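Local coordinates for protein UDP-glucose 4-epimerase (Campylobacter jejuni subsp. jejuni serotype O:2, PDB 7K3P) that probably interconverts UDP-glucose with UDP-galactose, and their N-acetylated counterparts, by inverting carbon 4 of the sugar with the help of bound NAD, at residues A[30-33]-A[34-38]; A[148-151]-A[152-156]; A[217-221]-A[222-226]; A[235-239]-A[240-244]; A[334-337]-A[338-342]. The protein carries 2 engineered substitutions. One frame throughout, in Å; residues are numbered along the deposited sequence.

Contact 1: A[30-33]-A[34-38]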
loop_
_atom_site.group_PDB
_atom_site.type_symbol
_atom_site.label_atom_id
_atom_site.label_comp_id
_atom_site.label_asym_id
_atom_site.label_seq_id
_atom_site.Cartn_x
_atom_site.Cartn_y
_atom_site.Cartn_z
ATOM N N SER A 30 0.305 25.580 -5.724
ATOM C CA SER A 30 0.491 27.029 -5.727
ATOM C C SER A 30 -0.808 27.755 -6.092
ATOM O O SER A 30 -1.119 28.804 -5.524
ATOM C CB SER A 30 1.608 27.440 -6.678
ATOM O OG SER A 30 1.290 27.113 -8.013
ATOM N N HIS A 31 -1.567 27.200 -7.035
ATOM C CA HIS A 31 -2.866 27.779 -7.381
ATOM C C HIS A 31 -3.847 27.675 -6.231
ATOM O O HIS A 31 -4.671 28.574 -6.014
ATOM C CB HIS A 31 -3.449 27.102 -8.620
ATOM C CG HIS A 31 -2.804 27.541 -9.888
ATOM N ND1 HIS A 31 -1.568 27.086 -10.292
ATOM C CD2 HIS A 31 -3.208 28.426 -10.832
ATOM C CE1 HIS A 31 -1.246 27.656 -11.440
ATOM N NE2 HIS A 31 -2.225 28.471 -11.788
ATOM N N THR A 32 -3.767 26.573 -5.490
ATOM C CA THR A 32 -4.610 26.397 -4.320
ATOM C C THR A 32 -4.136 27.351 -3.219
ATOM O O THR A 32 -4.939 27.913 -2.460
ATOM C CB THR A 32 -4.582 24.935 -3.836
ATOM O OG1 THR A 32 -5.126 24.085 -4.858
ATOM C CG2 THR A 32 -5.390 24.757 -2.549
ATOM N N LEU A 33 -2.823 27.529 -3.140
ATOM C CA LEU A 33 -2.239 28.488 -2.207
ATOM C C LEU A 33 -2.806 29.884 -2.449
ATOM O O LEU A 33 -3.260 30.546 -1.511
ATOM C CB LEU A 33 -0.716 28.518 -2.360
ATOM C CG LEU A 33 0.007 29.634 -1.596
ATOM C CD1 LEU A 33 -0.222 29.468 -0.103
ATOM C CD2 LEU A 33 1.508 29.659 -1.940
ATOM N N ARG A 34 -2.784 30.322 -3.709
ATOM C CA ARG A 34 -3.280 31.653 -4.075
ATOM C C ARG A 34 -4.724 31.858 -3.612
ATOM O O ARG A 34 -5.068 32.906 -3.050
ATOM C CB ARG A 34 -3.153 31.877 -5.586
ATOM C CG ARG A 34 -3.637 33.239 -6.072
ATOM C CD ARG A 34 -3.341 33.437 -7.552
ATOM N NE ARG A 34 -1.917 33.274 -7.855
ATOM C CZ ARG A 34 -1.040 34.275 -7.927
ATOM N NH1 ARG A 34 -1.430 35.528 -7.720
ATOM N NH2 ARG A 34 0.234 34.019 -8.206
ATOM N N GLN A 35 -5.565 30.850 -3.829
ATOM C CA GLN A 35 -6.959 30.917 -3.395
ATOM C C GLN A 35 -7.126 30.924 -1.878
ATOM O O GLN A 35 -8.015 31.602 -1.353
ATOM C CB GLN A 35 -7.766 29.768 -4.003
ATOM C CG GLN A 35 -7.788 29.776 -5.529
ATOM C CD GLN A 35 -8.745 28.737 -6.080
ATOM O OE1 GLN A 35 -9.547 28.176 -5.340
ATOM N NE2 GLN A 35 -8.654 28.471 -7.382
ATOM N N PHE A 36 -6.297 30.157 -1.174
ATOM C CA PHE A 36 -6.351 30.126 0.293
ATOM C C PHE A 36 -5.948 31.467 0.927
ATOM O O PHE A 36 -6.406 31.809 2.021
ATOM C CB PHE A 36 -5.465 29.007 0.863
ATOM C CG PHE A 36 -6.226 27.770 1.267
ATOM C CD1 PHE A 36 -7.193 27.821 2.256
ATOM C CD2 PHE A 36 -5.965 26.547 0.656
ATOM C CE1 PHE A 36 -7.897 26.675 2.624
ATOM C CE2 PHE A 36 -6.654 25.398 1.035
ATOM C CZ PHE A 36 -7.620 25.465 2.015
ATOM N N LEU A 37 -5.080 32.207 0.246
ATOM C CA LEU A 37 -4.576 33.465 0.788
ATOM C C LEU A 37 -5.664 34.543 0.836
ATOM O O LEU A 37 -5.567 35.506 1.603
ATOM C CB LEU A 37 -3.350 33.942 0.004
ATOM C CG LEU A 37 -2.139 33.069 0.328
ATOM C CD1 LEU A 37 -0.876 33.502 -0.411
ATOM C CD2 LEU A 37 -1.922 33.069 1.830
ATOM N N LYS A 38 -6.708 34.356 0.029
ATOM C CA LYS A 38 -7.838 35.278 -0.005
ATOM C C LYS A 38 -8.891 34.910 1.049
ATOM O O LYS A 38 -9.933 35.554 1.152
ATOM C CB LYS A 38 -8.452 35.309 -1.411
ATOM C CG LYS A 38 -7.504 35.849 -2.494
ATOM C CD LYS A 38 -7.996 35.485 -3.892
ATOM C CE LYS A 38 -7.371 36.371 -4.978
ATOM N NZ LYS A 38 -5.891 36.242 -5.109
#

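Contact 2: A[148-151]-A[152-156]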
loop_
_atom_site.group_PDB
_atom_site.type_symbol
_atom_site.label_atom_id
_atom_site.label_comp_id
_atom_site.label_asym_id
_atom_site.label_seq_id
_atom_site.Cartn_x
_atom_site.Cartn_y
_atom_site.Cartn_z
ATOM N N PRO A 148 -18.358 4.214 -18.824
ATOM C CA PRO A 148 -17.944 5.484 -19.433
ATOM C C PRO A 148 -17.932 6.658 -18.454
ATOM O O PRO A 148 -17.201 7.629 -18.664
ATOM C CB PRO A 148 -19.022 5.728 -20.497
ATOM C CG PRO A 148 -20.206 5.003 -19.995
ATOM C CD PRO A 148 -19.667 3.765 -19.330
ATOM N N VAL A 149 -18.770 6.590 -17.426
ATOM C CA VAL A 149 -18.884 7.681 -16.473
ATOM C C VAL A 149 -18.627 7.077 -15.101
ATOM O O VAL A 149 -19.520 6.441 -14.537
ATOM C CB VAL A 149 -20.284 8.324 -16.512
ATOM C CG1 VAL A 149 -20.366 9.513 -15.543
ATOM C CG2 VAL A 149 -20.624 8.785 -17.935
ATOM N N VAL A 150 -17.409 7.269 -14.577
ATOM C CA VAL A 150 -16.945 6.546 -13.387
ATOM C C VAL A 150 -17.387 7.209 -12.072
ATOM O O VAL A 150 -17.137 8.399 -11.836
ATOM C CB VAL A 150 -15.399 6.400 -13.403
ATOM C CG1 VAL A 150 -14.926 5.412 -12.359
ATOM C CG2 VAL A 150 -14.943 5.923 -14.778
ATOM N N SER A 151 -18.048 6.440 -11.215
ATOM C CA SER A 151 -18.488 6.963 -9.925
ATOM C C SER A 151 -17.519 6.493 -8.835
ATOM O O SER A 151 -16.754 5.546 -9.045
ATOM C CB SER A 151 -19.917 6.514 -9.616
ATOM O OG SER A 151 -19.931 5.352 -8.806
ATOM N N GLU A 152 -17.552 7.153 -7.682
ATOM C CA GLU A 152 -16.617 6.845 -6.594
ATOM C C GLU A 152 -16.702 5.383 -6.169
ATOM O O GLU A 152 -15.735 4.820 -5.646
ATOM C CB GLU A 152 -16.860 7.757 -5.386
ATOM C CG GLU A 152 -16.520 9.217 -5.608
ATOM C CD GLU A 152 -17.639 9.976 -6.297
ATOM O OE1 GLU A 152 -18.687 9.358 -6.590
ATOM O OE2 GLU A 152 -17.460 11.181 -6.570
ATOM N N THR A 153 -17.847 4.758 -6.420
ATOM C CA THR A 153 -18.053 3.350 -6.043
ATOM C C THR A 153 -17.465 2.317 -7.026
ATOM O O THR A 153 -17.500 1.115 -6.748
ATOM C CB THR A 153 -19.545 3.060 -5.862
ATOM O OG1 THR A 153 -20.234 3.469 -7.047
ATOM C CG2 THR A 153 -20.086 3.871 -4.694
ATOM N N SER A 154 -16.938 2.772 -8.164
ATOM C CA SER A 154 -16.347 1.854 -9.144
ATOM C C SER A 154 -15.170 1.152 -8.511
ATOM O O SER A 154 -14.546 1.687 -7.595
ATOM C CB SER A 154 -15.860 2.596 -10.390
ATOM O OG SER A 154 -16.846 3.478 -10.882
ATOM N N PRO A 155 -14.848 -0.052 -8.998
ATOM C CA PRO A 155 -13.730 -0.796 -8.409
ATOM C C PRO A 155 -12.408 -0.040 -8.516
ATOM O O PRO A 155 -12.094 0.612 -9.530
ATOM C CB PRO A 155 -13.678 -2.083 -9.244
ATOM C CG PRO A 155 -14.413 -1.766 -10.501
ATOM C CD PRO A 155 -15.475 -0.773 -10.120
ATOM N N LEU A 156 -11.633 -0.137 -7.448
ATOM C CA LEU A 156 -10.323 0.479 -7.384
ATOM C C LEU A 156 -9.305 -0.563 -7.866
ATOM O O LEU A 156 -8.867 -1.422 -7.104
ATOM C CB LEU A 156 -10.053 0.952 -5.941
ATOM C CG LEU A 156 -11.180 1.860 -5.412
ATOM C CD1 LEU A 156 -10.983 2.308 -3.946
ATOM C CD2 LEU A 156 -11.338 3.079 -6.312
#

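Contact 3: A[217-221]-A[222-226]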
loop_
_atom_site.group_PDB
_atom_site.type_symbol
_atom_site.label_atom_id
_atom_site.label_comp_id
_atom_site.label_asym_id
_atom_site.label_seq_id
_atom_site.Cartn_x
_atom_site.Cartn_y
_atom_site.Cartn_z
ATOM N N ALA A 217 -1.520 20.953 -26.669
ATOM C CA ALA A 217 -0.667 22.060 -26.242
ATOM C C ALA A 217 0.771 21.905 -26.749
ATOM O O ALA A 217 1.396 22.885 -27.202
ATOM C CB ALA A 217 -0.687 22.193 -24.714
ATOM N N GLU A 218 1.299 20.681 -26.673
ATOM C CA GLU A 218 2.659 20.405 -27.150
ATOM C C GLU A 218 2.798 20.665 -28.657
ATOM O O GLU A 218 3.814 21.200 -29.109
ATOM C CB GLU A 218 3.093 18.970 -26.797
ATOM C CG GLU A 218 3.426 18.731 -25.313
ATOM C CD GLU A 218 3.742 17.265 -25.004
ATOM O OE1 GLU A 218 3.423 16.391 -25.843
ATOM O OE2 GLU A 218 4.303 16.984 -23.923
ATOM N N CYS A 219 1.778 20.283 -29.426
ATOM C CA CYS A 219 1.767 20.535 -30.873
ATOM C C CYS A 219 1.692 22.031 -31.170
ATOM O O CYS A 219 2.417 22.544 -32.018
ATOM C CB CYS A 219 0.581 19.832 -31.548
ATOM S SG CYS A 219 0.709 18.032 -31.643
ATOM N N ALA A 220 0.789 22.712 -30.471
ATOM C CA ALA A 220 0.584 24.143 -30.656
ATOM C C ALA A 220 1.832 24.935 -30.285
ATOM O O ALA A 220 2.064 26.017 -30.819
ATOM C CB ALA A 220 -0.608 24.620 -29.844
ATOM N N ALA A 221 2.634 24.400 -29.368
ATOM C CA ALA A 221 3.843 25.094 -28.944
ATOM C C ALA A 221 5.056 24.719 -29.803
ATOM O O ALA A 221 6.174 25.165 -29.534
ATOM C CB ALA A 221 4.121 24.834 -27.473
ATOM N N GLY A 222 4.831 23.909 -30.833
ATOM C CA GLY A 222 5.899 23.506 -31.734
ATOM C C GLY A 222 6.818 22.456 -31.146
ATOM O O GLY A 222 7.924 22.235 -31.650
ATOM N N LYS A 223 6.365 21.801 -30.078
ATOM C CA LYS A 223 7.174 20.788 -29.403
ATOM C C LYS A 223 6.952 19.401 -30.000
ATOM O O LYS A 223 7.860 18.571 -30.055
ATOM C CB LYS A 223 6.854 20.754 -27.909
ATOM C CG LYS A 223 7.347 21.957 -27.122
ATOM C CD LYS A 223 7.176 21.700 -25.631
ATOM C CE LYS A 223 7.489 22.934 -24.806
ATOM N NZ LYS A 223 7.182 22.714 -23.358
ATOM N N ARG A 224 5.727 19.156 -30.436
ATOM C CA ARG A 224 5.355 17.869 -30.986
ATOM C C ARG A 224 4.937 18.092 -32.429
ATOM O O ARG A 224 4.223 19.047 -32.744
ATOM C CB ARG A 224 4.208 17.265 -30.167
ATOM C CG ARG A 224 3.681 15.951 -30.700
ATOM C CD ARG A 224 2.532 15.453 -29.844
ATOM N NE ARG A 224 2.961 15.149 -28.477
ATOM C CZ ARG A 224 3.429 13.965 -28.085
ATOM N NH1 ARG A 224 3.534 12.969 -28.957
ATOM N NH2 ARG A 224 3.794 13.770 -26.822
ATOM N N ASP A 225 5.389 17.209 -33.306
ATOM C CA ASP A 225 5.253 17.431 -34.737
ATOM C C ASP A 225 3.821 17.262 -35.230
ATOM O O ASP A 225 3.313 18.091 -35.986
ATOM C CB ASP A 225 6.183 16.481 -35.484
ATOM C CG ASP A 225 6.255 16.782 -36.960
ATOM O OD1 ASP A 225 6.146 17.975 -37.330
ATOM O OD2 ASP A 225 6.421 15.823 -37.749
ATOM N N LYS A 226 3.176 16.181 -34.805
ATOM C CA LYS A 226 1.830 15.863 -35.265
ATOM C C LYS A 226 0.936 15.431 -34.105
ATOM O O LYS A 226 1.424 15.005 -33.059
ATOM C CB LYS A 226 1.868 14.753 -36.328
ATOM C CG LYS A 226 2.253 15.222 -37.734
ATOM C CD LYS A 226 1.723 14.283 -38.831
ATOM C CE LYS A 226 2.692 13.154 -39.151
ATOM N NZ LYS A 226 2.144 12.231 -40.200
#

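Contact 4: A[235-239]-A[240-244]. With ACT (acetate ion), chain G.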
loop_
_atom_site.group_PDB
_atom_site.type_symbol
_atom_site.label_atom_id
_atom_site.label_comp_id
_atom_site.label_asym_id
_atom_site.label_seq_id
_atom_site.Cartn_x
_atom_site.Cartn_y
_atom_site.Cartn_z
ATOM N N ASP A 235 -19.478 6.119 -31.243
ATOM C CA ASP A 235 -20.841 6.525 -30.904
ATOM C C ASP A 235 -20.827 7.744 -29.977
ATOM O O ASP A 235 -21.278 7.664 -28.835
ATOM C CB ASP A 235 -21.577 5.378 -30.209
ATOM C CG ASP A 235 -23.063 5.662 -30.032
ATOM O OD1 ASP A 235 -23.576 6.568 -30.727
ATOM O OD2 ASP A 235 -23.717 4.981 -29.209
ATOM N N THR A 236 -20.280 8.856 -30.460
ATOM C CA THR A 236 -20.242 10.093 -29.689
ATOM C C THR A 236 -20.738 11.226 -30.566
ATOM O O THR A 236 -20.933 11.038 -31.763
ATOM C CB THR A 236 -18.811 10.460 -29.239
ATOM O OG1 THR A 236 -17.994 10.699 -30.391
ATOM C CG2 THR A 236 -18.195 9.357 -28.384
ATOM N N LYS A 237 -20.912 12.399 -29.960
ATOM C CA LYS A 237 -21.351 13.607 -30.660
ATOM C C LYS A 237 -20.679 13.784 -32.025
ATOM O O LYS A 237 -21.359 13.813 -33.056
ATOM C CB LYS A 237 -21.167 14.856 -29.763
ATOM C CG LYS A 237 -19.746 15.044 -29.150
ATOM C CD LYS A 237 -19.719 15.948 -27.868
ATOM C CE LYS A 237 -20.179 15.185 -26.593
ATOM N NZ LYS A 237 -19.892 15.861 -25.251
ATOM N N ASP A 238 -19.351 13.869 -32.041
ATOM C CA ASP A 238 -18.639 14.104 -33.295
ATOM C C ASP A 238 -17.818 12.899 -33.791
ATOM O O ASP A 238 -16.981 13.043 -34.684
ATOM C CB ASP A 238 -17.752 15.352 -33.189
ATOM C CG ASP A 238 -16.641 15.203 -32.148
ATOM O OD1 ASP A 238 -16.254 14.062 -31.829
ATOM O OD2 ASP A 238 -16.142 16.234 -31.662
ATOM N N GLY A 239 -18.050 11.722 -33.211
ATOM C CA GLY A 239 -17.334 10.524 -33.617
ATOM C C GLY A 239 -15.948 10.327 -33.009
ATOM O O GLY A 239 -15.334 9.286 -33.221
ATOM N N THR A 240 -15.442 11.314 -32.266
ATOM C CA THR A 240 -14.125 11.183 -31.638
ATOM C C THR A 240 -14.248 10.894 -30.137
ATOM O O THR A 240 -15.338 11.012 -29.565
ATOM C CB THR A 240 -13.220 12.414 -31.878
ATOM O OG1 THR A 240 -13.785 13.577 -31.252
ATOM C CG2 THR A 240 -13.046 12.673 -33.375
ATOM N N CYS A 241 -13.137 10.500 -29.511
ATOM C CA CYS A 241 -13.141 10.128 -28.096
ATOM C C CYS A 241 -13.491 11.307 -27.179
ATOM O O CYS A 241 -13.121 12.446 -27.445
ATOM C CB CYS A 241 -11.778 9.527 -27.689
ATOM S SG CYS A 241 -11.587 7.804 -28.267
ATOM N N ILE A 242 -14.207 11.006 -26.098
ATOM C CA ILE A 242 -14.551 11.996 -25.089
ATOM C C ILE A 242 -13.769 11.715 -23.797
ATOM O O ILE A 242 -13.814 10.608 -23.251
ATOM C CB ILE A 242 -16.073 11.998 -24.810
ATOM C CG1 ILE A 242 -16.824 12.477 -26.062
ATOM C CG2 ILE A 242 -16.398 12.889 -23.604
ATOM C CD1 ILE A 242 -18.335 12.423 -25.954
ATOM N N ARG A 243 -13.038 12.716 -23.323
ATOM C CA ARG A 243 -12.258 12.555 -22.099
ATOM C C ARG A 243 -12.476 13.718 -21.138
ATOM O O ARG A 243 -13.051 14.740 -21.507
ATOM C CB ARG A 243 -10.763 12.408 -22.418
ATOM C CG ARG A 243 -10.427 11.116 -23.158
ATOM C CD ARG A 243 -10.793 9.900 -22.319
ATOM N NE ARG A 243 -10.336 8.650 -22.931
ATOM C CZ ARG A 243 -11.041 7.925 -23.797
ATOM N NH1 ARG A 243 -12.248 8.321 -24.182
ATOM N NH2 ARG A 243 -10.535 6.794 -24.285
ATOM N N ASP A 244 -11.956 13.557 -19.925
ATOM C CA ASP A 244 -12.239 14.437 -18.811
ATOM C C ASP A 244 -10.991 15.285 -18.508
ATOM O O ASP A 244 -9.902 14.744 -18.240
ATOM C CB ASP A 244 -12.631 13.549 -17.625
ATOM C CG ASP A 244 -13.216 14.326 -16.469
ATOM O OD1 ASP A 244 -12.545 15.261 -15.981
ATOM O OD2 ASP A 244 -14.342 13.979 -16.043
HETATM C C ACT G . -7.623 6.382 -22.710
HETATM O O ACT G . -7.826 5.686 -23.744
HETATM O OXT ACT G . -7.724 7.631 -22.817
HETATM C CH3 ACT G . -7.255 5.756 -21.401
#

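Contact 5: A[334-337]-A[338-342]. With GOL (glycerol), chain D.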
loop_
_atom_site.group_PDB
_atom_site.type_symbol
_atom_site.label_atom_id
_atom_site.label_comp_id
_atom_site.label_asym_id
_atom_site.label_seq_id
_atom_site.Cartn_x
_atom_site.Cartn_y
_atom_site.Cartn_z
ATOM N N CYS A 334 -7.862 25.395 -22.816
ATOM C CA CYS A 334 -6.781 25.258 -23.795
ATOM C C CYS A 334 -5.790 26.418 -23.736
ATOM O O CYS A 334 -4.578 26.209 -23.836
ATOM C CB CYS A 334 -7.335 25.067 -25.209
ATOM S SG CYS A 334 -8.133 23.450 -25.428
ATOM N N LYS A 335 -6.303 27.638 -23.559
ATOM C CA LYS A 335 -5.444 28.809 -23.386
ATOM C C LYS A 335 -4.513 28.631 -22.186
ATOM O O LYS A 335 -3.304 28.868 -22.280
ATOM C CB LYS A 335 -6.286 30.077 -23.205
ATOM C CG LYS A 335 -5.466 31.348 -22.936
ATOM C CD LYS A 335 -4.400 31.554 -24.019
ATOM C CE LYS A 335 -3.781 32.957 -23.951
ATOM N NZ LYS A 335 -2.576 33.065 -24.831
ATOM N N SER A 336 -5.081 28.209 -21.061
ATOM C CA SER A 336 -4.292 27.917 -19.870
ATOM C C SER A 336 -3.214 26.864 -20.152
ATOM O O SER A 336 -2.038 27.065 -19.828
ATOM C CB SER A 336 -5.209 27.468 -18.730
ATOM O OG SER A 336 -4.467 26.975 -17.630
ATOM N N ALA A 337 -3.613 25.750 -20.761
ATOM C CA ALA A 337 -2.673 24.682 -21.094
ATOM C C ALA A 337 -1.566 25.210 -21.994
ATOM O O ALA A 337 -0.386 24.891 -21.805
ATOM C CB ALA A 337 -3.400 23.521 -21.766
ATOM N N PHE A 338 -1.959 26.021 -22.977
ATOM C CA PHE A 338 -1.021 26.572 -23.942
ATOM C C PHE A 338 -0.005 27.476 -23.259
ATOM O O PHE A 338 1.203 27.354 -23.493
ATOM C CB PHE A 338 -1.762 27.356 -25.028
ATOM C CG PHE A 338 -0.859 27.896 -26.100
ATOM C CD1 PHE A 338 0.027 27.056 -26.764
ATOM C CD2 PHE A 338 -0.898 29.243 -26.447
ATOM C CE1 PHE A 338 0.863 27.545 -27.756
ATOM C CE2 PHE A 338 -0.066 29.743 -27.438
ATOM C CZ PHE A 338 0.814 28.894 -28.096
ATOM N N ASP A 339 -0.507 28.383 -22.421
ATOM C CA ASP A 339 0.345 29.317 -21.698
ATOM C C ASP A 339 1.297 28.565 -20.777
ATOM O O ASP A 339 2.499 28.836 -20.758
ATOM C CB ASP A 339 -0.496 30.308 -20.887
ATOM C CG ASP A 339 -1.293 31.263 -21.767
ATOM O OD1 ASP A 339 -0.884 31.483 -22.925
ATOM O OD2 ASP A 339 -2.329 31.787 -21.295
ATOM N N TRP A 340 0.764 27.617 -20.010
ATOM C CA TRP A 340 1.617 26.840 -19.122
ATOM C C TRP A 340 2.602 25.942 -19.873
ATOM O O TRP A 340 3.733 25.734 -19.417
ATOM C CB TRP A 340 0.789 26.072 -18.091
ATOM C CG TRP A 340 0.351 26.975 -16.984
ATOM C CD1 TRP A 340 -0.904 27.488 -16.782
ATOM C CD2 TRP A 340 1.178 27.517 -15.947
ATOM N NE1 TRP A 340 -0.908 28.299 -15.670
ATOM C CE2 TRP A 340 0.363 28.338 -15.140
ATOM C CE3 TRP A 340 2.536 27.381 -15.614
ATOM C CZ2 TRP A 340 0.853 29.025 -14.017
ATOM C CZ3 TRP A 340 3.025 28.063 -14.505
ATOM C CH2 TRP A 340 2.182 28.871 -13.716
ATOM N N GLU A 341 2.186 25.439 -21.033
ATOM C CA GLU A 341 3.041 24.573 -21.838
ATOM C C GLU A 341 4.370 25.249 -22.181
ATOM O O GLU A 341 5.443 24.640 -22.083
ATOM C CB GLU A 341 2.323 24.171 -23.129
ATOM C CG GLU A 341 3.121 23.208 -23.976
ATOM C CD GLU A 341 3.531 21.976 -23.195
ATOM O OE1 GLU A 341 4.690 21.534 -23.344
ATOM O OE2 GLU A 341 2.689 21.456 -22.429
ATOM N N LYS A 342 4.290 26.514 -22.581
ATOM C CA LYS A 342 5.469 27.277 -22.979
ATOM C C LYS A 342 6.402 27.550 -21.797
ATOM O O LYS A 342 7.581 27.857 -21.981
ATOM C CB LYS A 342 5.043 28.573 -23.676
ATOM C CG LYS A 342 4.203 28.312 -24.928
ATOM C CD LYS A 342 3.836 29.590 -25.666
ATOM C CE LYS A 342 2.798 30.398 -24.904
ATOM N NZ LYS A 342 2.422 31.628 -25.656
HETATM C C1 GOL D . -2.381 30.187 -13.933
HETATM O O1 GOL D . -1.930 31.161 -14.843
HETATM C C2 GOL D . -3.901 30.106 -13.958
HETATM O O2 GOL D . -4.440 31.087 -13.083
HETATM C C3 GOL D . -4.406 30.289 -15.394
HETATM O O3 GOL D . -3.697 29.429 -16.269
#

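Contact 1: A[30-33]-A[34-38]
The amides of R34 and F36 each donate to a carbonyl one turn back, R34 N to S30 O at 2.9 Å and F36 N to T32 O at 2.9 Å. These are the i to i+4 bonds of helix 27-37, which links strands 18-22 and 42-46 in the first beta-alpha-beta unit of the NAD-binding Rossmann fold. The neighbouring rungs are uneven: L37 N reaches L33 O at 3.0 Å, whereas Q35 N stands 3.3 Å from H31 O. The polar side chains look outside the segments. S30 OG bonds to G26 O, T32 OG1 to I28 O and S252 OG, and Q35 NE2 to D249 O, so this face of the helix is tied to its own preceding turn and to helix 248-261.

Apolar groups pair with the same spacing. T32 and F36 lie side by side and point the same way. In T32, chi1 of -63° puts OG1 beside the backbone N and leaves CG2 anti to that N, and the methyl reaches the CD2 flank of the F36 phenyl at 3.7 Å. L33 and L37 meet obliquely through their CD1 methyls, 4.1 Å apart, and both pack on I43 of strand 42-46. Q35 CG rests 3.4 Å from H31 O. L37 CG comes within 3.3 Å of L33 O, the same oxygen that accepts the L37 amide.

Contact 2: A[148-151]-A[152-156]
The flat carbonyl group of S151 receives two donors from S154. The hydroxyl S154 OG lies near the carbonyl plane, tilted 16° from it, and bonds to S151 O at 2.8 Å; the amide S154 N stands above the plane, 49° out of it, at 2.9 Å. Two bonds from one residue thus hold this oxygen. The S151 hydroxyl oxygen is an acceptor too, of T153 OG1 at 2.6 Å and of T153 N at 3.2 Å, the latter being the bond of an ST turn. T153 OG1 can reach it because chi1 of 54° sets that oxygen between the backbone N and the carbonyl carbon. Beside the polar centre, V150 CG1 lies against the S154 side chain, 3.1 Å from S154 OG. E152 bends at chi2 and brings OE1 back beside the S151 backbone, while OE2 accepts N271 N. V150 is also paired through its backbone with I311 and D313. The bonds and backbone angles identify a type I beta turn from S151 to S154, sealed by serine and threonine hydroxyls, where the chain leaves edge strand 149-150.

Contact 3: A[217-221]-A[222-226]
A Schellman motif ends helix 212-220, and E218 and C219 supply its two carbonyl acceptors. K223 N donates back to E218 O at 2.8 Å, and G222 N donates to C219 O at 3.0 Å. The reversal turns on G222, which has a phi of 76°, a value that favours glycine. E218 O then takes a second amide, R224 N at 3.1 Å, which comes from above the carbonyl plane while K223 N approaches nearly end-on.

The side chains repeat this backbone link. R224 meets E218 side-on with NE and NH2, both directed at the single oxygen OE1, at 2.9 Å and 2.8 Å. NH2 uses the syn lone pair of OE1 and NE comes nearly along the C-O bond. The carboxylate and guanidinium are nearly coplanar, their planes 17° apart, with OE1 at the guanidinium edge. R224 gets there with CG anti to the backbone N and a bend at chi3 of -64°. E218 OE2 bonds to T201 OG1 and R224 NH1 to Q204 O; together with the salt bridge, these bonds probably limit the rotation of both groups and hold the loop around those residues. On its other flank the arginine stem passes along C219, R224 CD lying 3.6 Å from C219 SG. C219 CA makes a CA-H...O contact with R224 O at 3.4 Å.

Contact 4: A[235-239]-A[240-244]
The side chains of D238 and T240 cross at an oblique angle, and one carboxylate oxygen joins them. D238 OD1 accepts T240 N at 2.9 Å, the bond of an Asx turn, and also T240 OG1 at 2.6 Å. The amide arrives nearly along the C-O axis, whereas the hydroxyl comes from the syn side, 28° out of the carboxylate plane. D238 reaches forward to T240 with CG between its own N and carbonyl carbon (chi1 64°). G239 bridges the pair at backbone angles that call for glycine. D238 OD2 continues to S279 OG, and T240 OG1 also meets K281 N, so this turn is fastened to the start of helix 280-291.

T236 faces T240 from across the turn and gives its OG1 hydrogen to T240 O at 2.8 Å. Past it, T236 and I242 slide by each other in opposite directions, I242 CD1 lying 3.9 Å from T236 CB. K237 crosses I242 at about a right angle, its CE 3.4 Å from I242 CD1, tighter than usual van der Waals contact. Strand 242-243 then delivers R243. R243 NH1 returns to I242 O at 2.9 Å and NH2 bonds P307 O, while a bound acetate, probably from the crystallisation liquor, meets R243 NE through OXT at 2.8 Å and NH2 through O at 3.0 Å. This edge can thus hold a carboxylate-sized anion, consistent with a phosphate site for the UDP-sugar as in related epimerases.

Contact 5: A[334-337]-A[338-342]
K335 and D339, one turn apart on the C-terminal helix 330-343, form a salt bridge, K335 NZ to D339 OD1 at 3.0 Å on the syn lone pair of that oxygen. The lysine bends at chi2 (54°), which folds its chain over the aspartate: K335 CE lies 3.2 Å from D339 OD2. On the next position round the helix, S336 and W340 share a glycerol molecule, probably from the crystallisation liquor. S336 OG meets glycerol O3 at 2.9 Å, and W340 NE1 reaches the same atom in a weak bond. S336 OG lies in the plane of the indole at its edge, 3.7 Å from W340 CD1, so the hydroxyl and the ring NH flank one oxygen. D249 OD2 binds the glycerol as well.

The helix backbone sets these spacings. D339 N bonds to K335 O at 2.8 Å and W340 N to S336 O at 2.9 Å, placing each partner one turn further along the helix. Further out, Y27 meets W340 edge-to-face, and F338 packs on A220 with K342 CE over one face of its ring. E341 lies on the side of the helix that faces helix 212-220, where OE2 pairs with K214 and OE1 with K223. Opposite charges are thus matched on two sides of the helix. E341, buried between two lysines, would be expected to remain ionised, and S336 OG, W340 NE1 and D249 OD2 offer a set of polar groups that a small polyol can use.

The contacts follow one another along the chain from 30-38 to 334-342. Contact 1 lies in the nucleotide-binding Rossmann domain, on the helix beside strand 18-22. Contacts 2 and 4 reach the same mixed sheet, their centres 19 Å apart and nearest atoms about 6 Å apart; strands 149-150 and 242-246 both pair with strand 309-312. Contacts 3 and 5 are the closest pair, centres 11 Å apart, because helices 212-220 and 330-343 pack directly. Contact 5 also touches contact 1 through W340 and H31, so the C-terminal helix joins the cofactor-binding half to the helix 212-220 region, while contacts 1 and 2 lie on opposite sides of the chain centre.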